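Local coordinates for RNA-induced transcriptional silencing complex protein tas3 (PDB 3D1B) that serves as an adaptor subunit of the RNA-induced transcriptional silencing complex, working with Ago1 and Chp1 in RNA interference and heterochromatin formation, here represented by its C-terminal alpha motif, at residues T88-A93 and K117-L122; L78-N83 and L107-A112; L58-S63 and G95-K100. All coordinates share one frame; numbering follows the deposited sequence.

The three contacts join helices of the all-alpha C-terminal motif of Tas3. Interactions 1 and 3 share helix 89-105, using its first turn and its middle; interactions 1 and 2 share helix 109-122, using its last turns and its start. Along the chain the order is 58-63, 78-83, 88-93, 95-100, 107-112, 117-122, so the segments of any two contacts alternate. Their centres lie about 13 to 14 Å apart. Interactions 2 and 3 touch directly, Phe80 against Tyr99 and Ala112 against Ile98, while interactions 1 and 2 do not meet. Helix 52-60 joins helix 89-105, which, with helices 74-84 and 109-122, forms one packed group.

Interaction 1 of 3, residues T88-A93 and K117-L122; sequences TPFAKA and KEASIL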
ATOM      1  N   THR A  88     -14.478   7.535  -9.565  1.00 23.02           N
ATOM      2  CA  THR A  88     -14.004   8.647  -8.781  1.00 23.03           C
ATOM      3  C   THR A  88     -12.987   8.111  -7.791  1.00 22.81           C
ATOM      4  O   THR A  88     -12.923   6.916  -7.581  1.00 22.38           O
ATOM      5  CB  THR A  88     -15.190   9.356  -8.116  1.00 24.85           C
ATOM      6  OG1 THR A  88     -16.057   8.389  -7.529  1.00 25.46           O
ATOM      7  CG2 THR A  88     -15.969  10.145  -9.133  1.00 25.93           C
ATOM      8  N   PRO A  89     -12.159   8.988  -7.200  1.00 22.30           N
ATOM      9  CA  PRO A  89     -11.102   8.639  -6.239  1.00 22.64           C
ATOM     10  C   PRO A  89     -11.337   7.566  -5.178  1.00 20.71           C
ATOM     11  O   PRO A  89     -10.641   6.543  -5.152  1.00 19.30           O
ATOM     12  CB  PRO A  89     -10.746   9.987  -5.622  1.00 23.99           C
ATOM     13  CG  PRO A  89     -10.955  10.923  -6.767  1.00 25.30           C
ATOM     14  CD  PRO A  89     -12.277  10.457  -7.311  1.00 23.98           C
ATOM     15  N   PHE A  90     -12.282   7.814  -4.280  1.00 18.93           N
ATOM     16  CA  PHE A  90     -12.587   6.863  -3.217  1.00 18.58           C
ATOM     17  C   PHE A  90     -13.084   5.546  -3.793  1.00 17.48           C
ATOM     18  O   PHE A  90     -12.636   4.471  -3.386  1.00 18.96           O
ATOM     19  CB  PHE A  90     -13.656   7.447  -2.288  1.00 18.43           C
ATOM     20  CG  PHE A  90     -14.177   6.471  -1.267  1.00 16.82           C
ATOM     21  CD1 PHE A  90     -13.419   6.144  -0.140  1.00 18.44           C
ATOM     22  CD2 PHE A  90     -15.429   5.888  -1.428  1.00 17.17           C
ATOM     23  CE1 PHE A  90     -13.907   5.253   0.814  1.00 20.29           C
ATOM     24  CE2 PHE A  90     -15.927   4.995  -0.484  1.00 18.40           C
ATOM     25  CZ  PHE A  90     -15.163   4.676   0.644  1.00 18.03           C
ATOM     26  N   ALA A  91     -14.012   5.630  -4.739  1.00 17.97           N
ATOM     27  CA  ALA A  91     -14.570   4.435  -5.358  1.00 16.87           C
ATOM     28  C   ALA A  91     -13.485   3.623  -6.052  1.00 16.92           C
ATOM     29  O   ALA A  91     -13.455   2.398  -5.941  1.00 16.81           O
ATOM     30  CB  ALA A  91     -15.660   4.817  -6.353  1.00 18.95           C
ATOM     31  N   LYS A  92     -12.594   4.301  -6.768  1.00 16.06           N
ATOM     32  CA  LYS A  92     -11.519   3.601  -7.473  1.00 14.97           C
ATOM     33  C   LYS A  92     -10.606   2.867  -6.495  1.00 15.44           C
ATOM     34  O   LYS A  92     -10.185   1.737  -6.751  1.00 15.42           O
ATOM     35  CB  LYS A  92     -10.690   4.584  -8.309  1.00 16.58           C
ATOM     36  CG  LYS A  92      -9.581   3.897  -9.101  1.00 20.01           C
ATOM     37  CD  LYS A  92      -8.777   4.870  -9.959  1.00 21.16           C
ATOM     38  CE  LYS A  92      -9.618   5.479 -11.069  1.00 24.16           C
ATOM     39  NZ  LYS A  92      -8.776   6.343 -11.963  1.00 22.97           N
ATOM     40  N   ALA A  93     -10.289   3.512  -5.376  1.00 14.39           N
ATOM     41  CA  ALA A  93      -9.425   2.894  -4.377  1.00 14.92           C
ATOM     42  C   ALA A  93     -10.117   1.693  -3.737  1.00 14.20           C
ATOM     43  O   ALA A  93      -9.478   0.686  -3.432  1.00 15.32           O
ATOM     44  CB  ALA A  93      -9.036   3.915  -3.311  1.00 16.17           C
ATOM     45  N   LYS A 117     -20.220  -0.071  -6.577  1.00 19.07           N
ATOM     46  CA  LYS A 117     -21.365   0.777  -6.879  1.00 20.94           C
ATOM     47  C   LYS A 117     -21.784   1.558  -5.638  1.00 20.25           C
ATOM     48  O   LYS A 117     -22.155   2.730  -5.723  1.00 21.79           O
ATOM     49  CB  LYS A 117     -22.537  -0.069  -7.379  1.00 21.98           C
ATOM     50  CG  LYS A 117     -23.739   0.754  -7.816  1.00 28.55           C
ATOM     51  CD  LYS A 117     -23.425   1.589  -9.050  1.00 32.37           C
ATOM     52  CE  LYS A 117     -24.232   2.879  -9.062  1.00 36.12           C
ATOM     53  NZ  LYS A 117     -25.685   2.634  -8.843  1.00 39.33           N
ATOM     54  N   GLU A 118     -21.713   0.908  -4.482  1.00 18.43           N
ATOM     55  CA  GLU A 118     -22.085   1.553  -3.231  1.00 19.49           C
ATOM     56  C   GLU A 118     -21.078   2.654  -2.910  1.00 19.13           C
ATOM     57  O   GLU A 118     -21.451   3.752  -2.489  1.00 18.83           O
ATOM     58  CB  GLU A 118     -22.112   0.516  -2.110  1.00 23.01           C
ATOM     59  CG  GLU A 118     -22.990   0.874  -0.942  1.00 28.51           C
ATOM     60  CD  GLU A 118     -23.074  -0.254   0.066  1.00 28.80           C
ATOM     61  OE1 GLU A 118     -22.064  -0.516   0.741  1.00 26.59           O
ATOM     62  OE2 GLU A 118     -24.146  -0.886   0.173  1.00 32.40           O
ATOM     63  N   ALA A 119     -19.797   2.363  -3.118  1.00 16.46           N
ATOM     64  CA  ALA A 119     -18.748   3.339  -2.847  1.00 18.79           C
ATOM     65  C   ALA A 119     -18.911   4.565  -3.737  1.00 18.84           C
ATOM     66  O   ALA A 119     -18.723   5.700  -3.292  1.00 19.78           O
ATOM     67  CB  ALA A 119     -17.373   2.713  -3.070  1.00 17.80           C
ATOM     68  N   SER A 120     -19.259   4.334  -4.999  1.00 18.50           N
ATOM     69  CA  SER A 120     -19.436   5.431  -5.941  1.00 19.27           C
ATOM     70  C   SER A 120     -20.596   6.320  -5.509  1.00 19.91           C
ATOM     71  O   SER A 120     -20.526   7.546  -5.616  1.00 21.01           O
ATOM     72  CB  SER A 120     -19.700   4.883  -7.346  1.00 20.51           C
ATOM     73  OG  SER A 120     -19.786   5.939  -8.290  1.00 27.00           O
ATOM     74  N   ILE A 121     -21.664   5.693  -5.022  1.00 19.19           N
ATOM     75  CA  ILE A 121     -22.842   6.429  -4.565  1.00 20.44           C
ATOM     76  C   ILE A 121     -22.517   7.267  -3.324  1.00 20.84           C
ATOM     77  O   ILE A 121     -22.940   8.420  -3.215  1.00 22.92           O
ATOM     78  CB  ILE A 121     -24.005   5.458  -4.249  1.00 21.61           C
ATOM     79  CG1 ILE A 121     -24.524   4.842  -5.552  1.00 23.92           C
ATOM     80  CG2 ILE A 121     -25.129   6.191  -3.520  1.00 23.16           C
ATOM     81  CD1 ILE A 121     -25.570   3.756  -5.359  1.00 27.22           C
ATOM     82  N   LEU A 122     -21.763   6.697  -2.391  1.00 19.14           N
ATOM     83  CA  LEU A 122     -21.400   7.427  -1.179  1.00 18.60           C
ATOM     84  C   LEU A 122     -20.559   8.657  -1.499  1.00 20.40           C
ATOM     85  O   LEU A 122     -20.722   9.718  -0.890  1.00 20.20           O
ATOM     86  CB  LEU A 122     -20.622   6.520  -0.219  1.00 18.64           C
ATOM     87  CG  LEU A 122     -21.406   5.380   0.431  1.00 20.00           C
ATOM     88  CD1 LEU A 122     -20.450   4.482   1.202  1.00 21.00           C
ATOM     89  CD2 LEU A 122     -22.476   5.949   1.361  1.00 19.04           C
TER
HETATM   90  O   HOH W   1     -17.691   6.574  -9.834  1.00 27.80           O
HETATM   91  O   HOH W   2     -18.815   9.168  -7.427  1.00 36.95           O
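With CG anti to the backbone N (chi1 172°), Phe90 sends its ring from the first turn of helix 89-105 toward Ala119, near the end of helix 109-122. The ring atom CE2 of Phe90 lies 3.7 Å from CB of Ala119, which approaches obliquely, while the carbonyl oxygen of Ala119 lies in the ring plane at its edge. Small residues let the backbones come close: the CA atoms of Ala91 and Ala119 are 5.0 Å apart, and CB of Ala91 sits 3.8 Å from CA of Ser120. The short helical segments run nearly antiparallel, at 162°, with their axes 8.2 Å apart. Cutting Phe90 back to an alanine is likely to bare one side of the Ala119 methyl and take from Trp21 its edge-to-face partner.

Beside this apolar seam the link is made through water. One water bridges OG1 of Thr88, 2.9 Å away, and the carbonyl O of Ser120, 3.0 Å away, donating to both. A second water is 2.7 Å from OG of Ser120 and takes a weak bond from N of Thr88. Thr88 holds the N-cap position without a capping bond from its side chain; instead the carboxylate of Glu123 accepts from the backbone N atoms of Phe90 and Ala91 and bonds OG1 of Thr88. No direct hydrogen bond joins the two segments: between them, methyl and ring packing brings the helices together and water mediates the polar contact, while Glu123 adds a direct polar grip on the start of helix 89-105, where its carboxylate probably also gains from the positive end of the helix dipole.

Interaction 2 of 3, residues L78-N83 and L107-A112; sequences LMFLSN and LSLDFA
Phe80 is the residue of segment 78-83 that reaches Leu109 and Ala112, at the start of helix 109-122. A chi1 of 177° swings CG of Phe80 opposite N, so that the ring projects toward helix 109-122, and the methyl CD1 of Leu109 settles over one face. This is a CH-pi contact: CD1 of Leu109 lies 4.1 Å from the centroid of the Phe80 ring, 27° off the normal. The methyl is displaced toward the root of the ring, since CD1 of Leu109 is nearest to CG of Phe80, at 3.7 Å. Farther out, CE1 of Phe80 meets CB of Ala112 obliquely at 4.1 Å. Leu109 and Ala112 stand one helical turn apart, so the ring packs along a single side of their helix. Beyond Phe80, Asn83 extends the association of the two helices by touching Leu116. The Phe80 ring also meets Tyr99 of helix 89-105, with planes at about 20°, while Ala112 rests on Ile98 and Val102. The contact therefore lies where helices 74-84, 89-105 and 109-122 converge.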
ATOM      1  N   LEU A  78     -12.005  -8.292 -17.107  1.00 15.07           N
ATOM      2  CA  LEU A  78     -11.444  -7.196 -17.891  1.00 17.90           C
ATOM      3  C   LEU A  78     -12.440  -6.042 -17.970  1.00 17.06           C
ATOM      4  O   LEU A  78     -12.056  -4.879 -17.914  1.00 17.08           O
ATOM      5  CB  LEU A  78     -11.070  -7.673 -19.297  1.00 15.76           C
ATOM      6  CG  LEU A  78      -9.939  -8.705 -19.332  1.00 17.69           C
ATOM      7  CD1 LEU A  78      -9.660  -9.111 -20.775  1.00 18.31           C
ATOM      8  CD2 LEU A  78      -8.695  -8.127 -18.695  1.00 18.26           C
ATOM      9  N   MET A  79     -13.722  -6.362 -18.087  1.00 17.63           N
ATOM     10  CA  MET A  79     -14.737  -5.319 -18.151  1.00 20.25           C
ATOM     11  C   MET A  79     -14.793  -4.618 -16.793  1.00 19.02           C
ATOM     12  O   MET A  79     -15.014  -3.409 -16.720  1.00 19.47           O
ATOM     13  CB  MET A  79     -16.100  -5.919 -18.493  1.00 23.84           C
ATOM     14  CG  MET A  79     -17.123  -4.904 -18.990  1.00 28.45           C
ATOM     15  SD  MET A  79     -16.568  -4.052 -20.490  1.00 33.67           S
ATOM     16  CE  MET A  79     -16.473  -5.383 -21.588  1.00 24.82           C
ATOM     17  N   PHE A  80     -14.592  -5.380 -15.719  1.00 18.00           N
ATOM     18  CA  PHE A  80     -14.608  -4.808 -14.369  1.00 16.66           C
ATOM     19  C   PHE A  80     -13.483  -3.787 -14.241  1.00 15.83           C
ATOM     20  O   PHE A  80     -13.677  -2.702 -13.693  1.00 17.02           O
ATOM     21  CB  PHE A  80     -14.411  -5.901 -13.311  1.00 14.91           C
ATOM     22  CG  PHE A  80     -14.334  -5.376 -11.897  1.00 16.76           C
ATOM     23  CD1 PHE A  80     -15.494  -5.188 -11.141  1.00 18.66           C
ATOM     24  CD2 PHE A  80     -13.104  -5.054 -11.326  1.00 16.64           C
ATOM     25  CE1 PHE A  80     -15.428  -4.684  -9.838  1.00 17.90           C
ATOM     26  CE2 PHE A  80     -13.029  -4.545 -10.016  1.00 17.00           C
ATOM     27  CZ  PHE A  80     -14.193  -4.362  -9.278  1.00 16.02           C
ATOM     28  N   LEU A  81     -12.304  -4.139 -14.753  1.00 15.42           N
ATOM     29  CA  LEU A  81     -11.154  -3.243 -14.674  1.00 15.65           C
ATOM     30  C   LEU A  81     -11.322  -2.020 -15.571  1.00 17.80           C
ATOM     31  O   LEU A  81     -10.898  -0.923 -15.209  1.00 16.79           O
ATOM     32  CB  LEU A  81      -9.865  -3.994 -15.034  1.00 15.33           C
ATOM     33  CG  LEU A  81      -9.420  -5.049 -14.008  1.00 14.65           C
ATOM     34  CD1 LEU A  81      -8.228  -5.829 -14.549  1.00 16.69           C
ATOM     35  CD2 LEU A  81      -9.062  -4.369 -12.684  1.00 15.51           C
ATOM     36  N   SER A  82     -11.934  -2.200 -16.738  1.00 17.76           N
ATOM     37  CA  SER A  82     -12.141  -1.063 -17.632  1.00 19.97           C
ATOM     38  C   SER A  82     -13.079  -0.076 -16.958  1.00 20.80           C
ATOM     39  O   SER A  82     -12.913   1.137 -17.077  1.00 23.21           O
ATOM     40  CB  SER A  82     -12.738  -1.509 -18.973  1.00 23.06           C
ATOM     41  OG  SER A  82     -11.715  -1.857 -19.895  1.00 27.30           O
ATOM     42  N   ASN A  83     -14.059  -0.602 -16.232  1.00 19.85           N
ATOM     43  CA  ASN A  83     -15.018   0.240 -15.539  1.00 20.90           C
ATOM     44  C   ASN A  83     -14.368   0.908 -14.336  1.00 19.39           C
ATOM     45  O   ASN A  83     -14.671   2.058 -14.018  1.00 18.78           O
ATOM     46  CB  ASN A  83     -16.223  -0.595 -15.087  1.00 22.12           C
ATOM     47  CG  ASN A  83     -17.245   0.225 -14.331  1.00 26.85           C
ATOM     48  OD1 ASN A  83     -17.354   0.128 -13.108  1.00 26.68           O
ATOM     49  ND2 ASN A  83     -17.991   1.051 -15.056  1.00 23.71           N
ATOM     50  N   LEU A 107     -13.215 -13.765  -4.179  1.00 16.18           N
ATOM     51  CA  LEU A 107     -14.412 -13.013  -3.832  1.00 14.42           C
ATOM     52  C   LEU A 107     -15.186 -12.840  -5.139  1.00 15.81           C
ATOM     53  O   LEU A 107     -14.613 -12.492  -6.168  1.00 14.36           O
ATOM     54  CB  LEU A 107     -14.032 -11.654  -3.214  1.00 15.31           C
ATOM     55  CG  LEU A 107     -15.172 -10.733  -2.755  1.00 15.26           C
ATOM     56  CD1 LEU A 107     -14.718  -9.882  -1.577  1.00 15.92           C
ATOM     57  CD2 LEU A 107     -15.610  -9.845  -3.909  1.00 15.30           C
ATOM     58  N   SER A 108     -16.486 -13.107  -5.099  1.00 14.83           N
ATOM     59  CA  SER A 108     -17.334 -13.012  -6.287  1.00 17.22           C
ATOM     60  C   SER A 108     -17.296 -11.650  -6.977  1.00 17.39           C
ATOM     61  O   SER A 108     -17.532 -10.621  -6.345  1.00 17.73           O
ATOM     62  CB  SER A 108     -18.775 -13.351  -5.911  1.00 21.58           C
ATOM     63  OG  SER A 108     -19.633 -13.114  -7.007  1.00 27.24           O
ATOM     64  N   LEU A 109     -17.026 -11.647  -8.280  1.00 15.52           N
ATOM     65  CA  LEU A 109     -16.956 -10.393  -9.033  1.00 17.85           C
ATOM     66  C   LEU A 109     -18.269  -9.603  -8.965  1.00 19.27           C
ATOM     67  O   LEU A 109     -18.255  -8.377  -8.862  1.00 18.81           O
ATOM     68  CB  LEU A 109     -16.587 -10.666 -10.495  1.00 20.19           C
ATOM     69  CG  LEU A 109     -16.157  -9.442 -11.312  1.00 21.67           C
ATOM     70  CD1 LEU A 109     -14.839  -8.903 -10.760  1.00 20.31           C
ATOM     71  CD2 LEU A 109     -15.999  -9.817 -12.782  1.00 22.77           C
ATOM     72  N   ASP A 110     -19.407 -10.293  -9.023  1.00 20.49           N
ATOM     73  CA  ASP A 110     -20.688  -9.597  -8.949  1.00 22.19           C
ATOM     74  C   ASP A 110     -20.793  -8.844  -7.627  1.00 20.71           C
ATOM     75  O   ASP A 110     -21.311  -7.729  -7.579  1.00 20.42           O
ATOM     76  CB  ASP A 110     -21.857 -10.578  -9.060  1.00 26.70           C
ATOM     77  CG  ASP A 110     -21.918 -11.261 -10.410  1.00 32.96           C
ATOM     78  OD1 ASP A 110     -21.802 -10.559 -11.436  1.00 34.89           O
ATOM     79  OD2 ASP A 110     -22.091 -12.499 -10.443  1.00 38.26           O
ATOM     80  N   PHE A 111     -20.302  -9.462  -6.557  1.00 18.97           N
ATOM     81  CA  PHE A 111     -20.332  -8.853  -5.227  1.00 17.14           C
ATOM     82  C   PHE A 111     -19.393  -7.645  -5.216  1.00 17.33           C
ATOM     83  O   PHE A 111     -19.720  -6.586  -4.660  1.00 17.47           O
ATOM     84  CB  PHE A 111     -19.889  -9.884  -4.185  1.00 18.57           C
ATOM     85  CG  PHE A 111     -20.049  -9.429  -2.761  1.00 18.45           C
ATOM     86  CD1 PHE A 111     -21.315  -9.285  -2.198  1.00 22.65           C
ATOM     87  CD2 PHE A 111     -18.933  -9.177  -1.969  1.00 19.17           C
ATOM     88  CE1 PHE A 111     -21.463  -8.899  -0.858  1.00 22.68           C
ATOM     89  CE2 PHE A 111     -19.070  -8.793  -0.632  1.00 19.78           C
ATOM     90  CZ  PHE A 111     -20.337  -8.654  -0.080  1.00 20.67           C
ATOM     91  N   ALA A 112     -18.225  -7.801  -5.833  1.00 16.79           N
ATOM     92  CA  ALA A 112     -17.261  -6.709  -5.896  1.00 15.64           C
ATOM     93  C   ALA A 112     -17.897  -5.513  -6.600  1.00 17.01           C
ATOM     94  O   ALA A 112     -17.710  -4.375  -6.192  1.00 15.85           O
ATOM     95  CB  ALA A 112     -16.008  -7.152  -6.645  1.00 15.76           C
TER

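Interaction 3 of 3, residues L58-S63 and G95-K100; sequences LVFSAS and GSSIYK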
ATOM      1  N   LEU A  58      -5.451  -2.929   3.786  1.00 15.39           N
ATOM      2  CA  LEU A  58      -5.243  -3.623   5.047  1.00 15.88           C
ATOM      3  C   LEU A  58      -6.557  -4.026   5.696  1.00 17.22           C
ATOM      4  O   LEU A  58      -6.720  -5.170   6.134  1.00 16.86           O
ATOM      5  CB  LEU A  58      -4.433  -2.742   6.003  1.00 17.01           C
ATOM      6  CG  LEU A  58      -2.983  -2.559   5.552  1.00 19.24           C
ATOM      7  CD1 LEU A  58      -2.273  -1.560   6.451  1.00 19.71           C
ATOM      8  CD2 LEU A  58      -2.277  -3.911   5.590  1.00 20.23           C
ATOM      9  N   VAL A  59      -7.494  -3.087   5.744  1.00 16.01           N
ATOM     10  CA  VAL A  59      -8.789  -3.347   6.351  1.00 16.69           C
ATOM     11  C   VAL A  59      -9.558  -4.447   5.631  1.00 16.06           C
ATOM     12  O   VAL A  59     -10.088  -5.362   6.265  1.00 17.08           O
ATOM     13  CB  VAL A  59      -9.635  -2.062   6.390  1.00 18.16           C
ATOM     14  CG1 VAL A  59     -11.067  -2.389   6.781  1.00 16.90           C
ATOM     15  CG2 VAL A  59      -9.030  -1.085   7.393  1.00 17.10           C
ATOM     16  N   PHE A  60      -9.618  -4.378   4.308  1.00 15.64           N
ATOM     17  CA  PHE A  60     -10.345  -5.408   3.579  1.00 16.14           C
ATOM     18  C   PHE A  60      -9.663  -6.772   3.642  1.00 16.28           C
ATOM     19  O   PHE A  60     -10.320  -7.805   3.483  1.00 15.04           O
ATOM     20  CB  PHE A  60     -10.564  -4.984   2.121  1.00 18.27           C
ATOM     21  CG  PHE A  60     -11.529  -3.843   1.965  1.00 20.59           C
ATOM     22  CD1 PHE A  60     -12.607  -3.703   2.833  1.00 23.04           C
ATOM     23  CD2 PHE A  60     -11.382  -2.926   0.932  1.00 23.28           C
ATOM     24  CE1 PHE A  60     -13.525  -2.662   2.673  1.00 24.76           C
ATOM     25  CE2 PHE A  60     -12.298  -1.884   0.765  1.00 24.04           C
ATOM     26  CZ  PHE A  60     -13.368  -1.756   1.640  1.00 22.57           C
ATOM     27  N   SER A  61      -8.357  -6.793   3.896  1.00 16.54           N
ATOM     28  CA  SER A  61      -7.639  -8.064   3.976  1.00 17.89           C
ATOM     29  C   SER A  61      -8.106  -8.862   5.188  1.00 19.36           C
ATOM     30  O   SER A  61      -7.859 -10.068   5.283  1.00 20.03           O
ATOM     31  CB  SER A  61      -6.123  -7.839   4.070  1.00 18.44           C
ATOM     32  OG  SER A  61      -5.734  -7.416   5.372  1.00 17.68           O
ATOM     33  N   ALA A  62      -8.791  -8.184   6.106  1.00 18.50           N
ATOM     34  CA  ALA A  62      -9.292  -8.820   7.319  1.00 19.60           C
ATOM     35  C   ALA A  62     -10.719  -9.332   7.176  1.00 19.56           C
ATOM     36  O   ALA A  62     -11.234  -9.982   8.087  1.00 19.58           O
ATOM     37  CB  ALA A  62      -9.218  -7.846   8.493  1.00 18.15           C
ATOM     38  N   SER A  63     -11.355  -9.048   6.043  1.00 19.48           N
ATOM     39  CA  SER A  63     -12.731  -9.483   5.820  1.00 20.74           C
ATOM     40  C   SER A  63     -12.814 -11.000   5.815  1.00 22.94           C
ATOM     41  O   SER A  63     -11.901 -11.680   5.355  1.00 19.51           O
ATOM     42  CB  SER A  63     -13.264  -8.928   4.496  1.00 23.50           C
ATOM     43  OG  SER A  63     -12.491  -9.386   3.404  1.00 25.59           O
ATOM     44  N   GLY A  95     -12.473  -0.107  -5.198  1.00 14.12           N
ATOM     45  CA  GLY A  95     -12.503  -1.122  -6.239  1.00 15.20           C
ATOM     46  C   GLY A  95     -11.195  -1.891  -6.368  1.00 15.52           C
ATOM     47  O   GLY A  95     -11.192  -3.124  -6.453  1.00 15.23           O
ATOM     48  N   SER A  96     -10.075  -1.176  -6.390  1.00 15.23           N
ATOM     49  CA  SER A  96      -8.777  -1.837  -6.515  1.00 14.22           C
ATOM     50  C   SER A  96      -8.490  -2.739  -5.311  1.00 15.82           C
ATOM     51  O   SER A  96      -7.987  -3.852  -5.463  1.00 16.48           O
ATOM     52  CB  SER A  96      -7.659  -0.797  -6.656  1.00 17.39           C
ATOM     53  OG  SER A  96      -6.391  -1.429  -6.737  1.00 20.67           O
ATOM     54  N   SER A  97      -8.825  -2.269  -4.111  1.00 15.34           N
ATOM     55  CA  SER A  97      -8.578  -3.057  -2.909  1.00 15.58           C
ATOM     56  C   SER A  97      -9.472  -4.297  -2.846  1.00 16.67           C
ATOM     57  O   SER A  97      -9.032  -5.360  -2.406  1.00 14.99           O
ATOM     58  CB  SER A  97      -8.778  -2.190  -1.659  1.00 21.03           C
ATOM     59  OG  SER A  97     -10.057  -1.584  -1.666  1.00 28.21           O
ATOM     60  N   ILE A  98     -10.720  -4.168  -3.288  1.00 15.28           N
ATOM     61  CA  ILE A  98     -11.636  -5.304  -3.283  1.00 14.50           C
ATOM     62  C   ILE A  98     -11.229  -6.290  -4.374  1.00 16.66           C
ATOM     63  O   ILE A  98     -11.374  -7.501  -4.208  1.00 14.20           O
ATOM     64  CB  ILE A  98     -13.102  -4.859  -3.510  1.00 14.80           C
ATOM     65  CG1 ILE A  98     -13.588  -4.031  -2.317  1.00 17.65           C
ATOM     66  CG2 ILE A  98     -14.004  -6.078  -3.677  1.00 18.84           C
ATOM     67  CD1 ILE A  98     -13.654  -4.813  -1.007  1.00 19.49           C
ATOM     68  N   TYR A  99     -10.701  -5.777  -5.481  1.00 16.39           N
ATOM     69  CA  TYR A  99     -10.278  -6.660  -6.568  1.00 15.54           C
ATOM     70  C   TYR A  99      -9.134  -7.573  -6.110  1.00 16.43           C
ATOM     71  O   TYR A  99      -8.936  -8.659  -6.663  1.00 14.90           O
ATOM     72  CB  TYR A  99      -9.862  -5.847  -7.797  1.00 15.97           C
ATOM     73  CG  TYR A  99      -9.682  -6.714  -9.023  1.00 15.75           C
ATOM     74  CD1 TYR A  99     -10.762  -7.410  -9.566  1.00 15.90           C
ATOM     75  CD2 TYR A  99      -8.421  -6.891  -9.600  1.00 15.59           C
ATOM     76  CE1 TYR A  99     -10.596  -8.268 -10.653  1.00 15.72           C
ATOM     77  CE2 TYR A  99      -8.244  -7.750 -10.692  1.00 14.79           C
ATOM     78  CZ  TYR A  99      -9.336  -8.433 -11.209  1.00 17.95           C
ATOM     79  OH  TYR A  99      -9.175  -9.287 -12.277  1.00 15.30           O
ATOM     80  N   LYS A 100      -8.370  -7.135  -5.108  1.00 15.35           N
ATOM     81  CA  LYS A 100      -7.292  -7.962  -4.562  1.00 15.58           C
ATOM     82  C   LYS A 100      -7.931  -9.219  -3.974  1.00 14.78           C
ATOM     83  O   LYS A 100      -7.338 -10.296  -3.978  1.00 14.93           O
ATOM     84  CB  LYS A 100      -6.553  -7.251  -3.420  1.00 17.53           C
ATOM     85  CG  LYS A 100      -5.828  -5.988  -3.796  1.00 19.67           C
ATOM     86  CD  LYS A 100      -4.686  -6.268  -4.756  1.00 20.66           C
ATOM     87  CE  LYS A 100      -4.039  -4.964  -5.192  1.00 22.92           C
ATOM     88  NZ  LYS A 100      -3.147  -5.160  -6.369  1.00 18.59           N
TER
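A buried contact of the Phe60 ring with a methyl of Ile98 and the hydroxyl of Ser97 joins the C-terminal part of helix 52-60 to the middle of helix 89-105, close to the centre of the chain. The delta methyl of Ile98 sits over one face of the Phe60 ring, with CD1 3.7 Å from the ring centroid and 16° off the normal, a CH-pi contact. CD1 of Ile98 is offset toward the ring rim, 3.5 Å from CD2 of Phe60. In Ile98 a chi1 of -67° sets CG1 opposite the carbonyl carbon, and chi2 of -65° then turns CD1 onto the ring. Ser97 meets the edge of the ring, its OG 3.2 Å from CD2 of Phe60 near the ring plane; this hydroxyl is hydrogen-bonded to the carbonyls of Ala93 and Val94 in its own helix. After Phe60 the chain makes a type I turn to Ser63, whose N and OG both bond to O of Phe60. Leu25 and Leu101 also pack on Phe60, and Phe27 of helix 26-29 touches Ile98. Helix 32-46 meets the adjoining Val59 and Ala62, while Leu74 of the second subunit reaches Ser61 and Ala62, so segment 58-63 also borders that subunit.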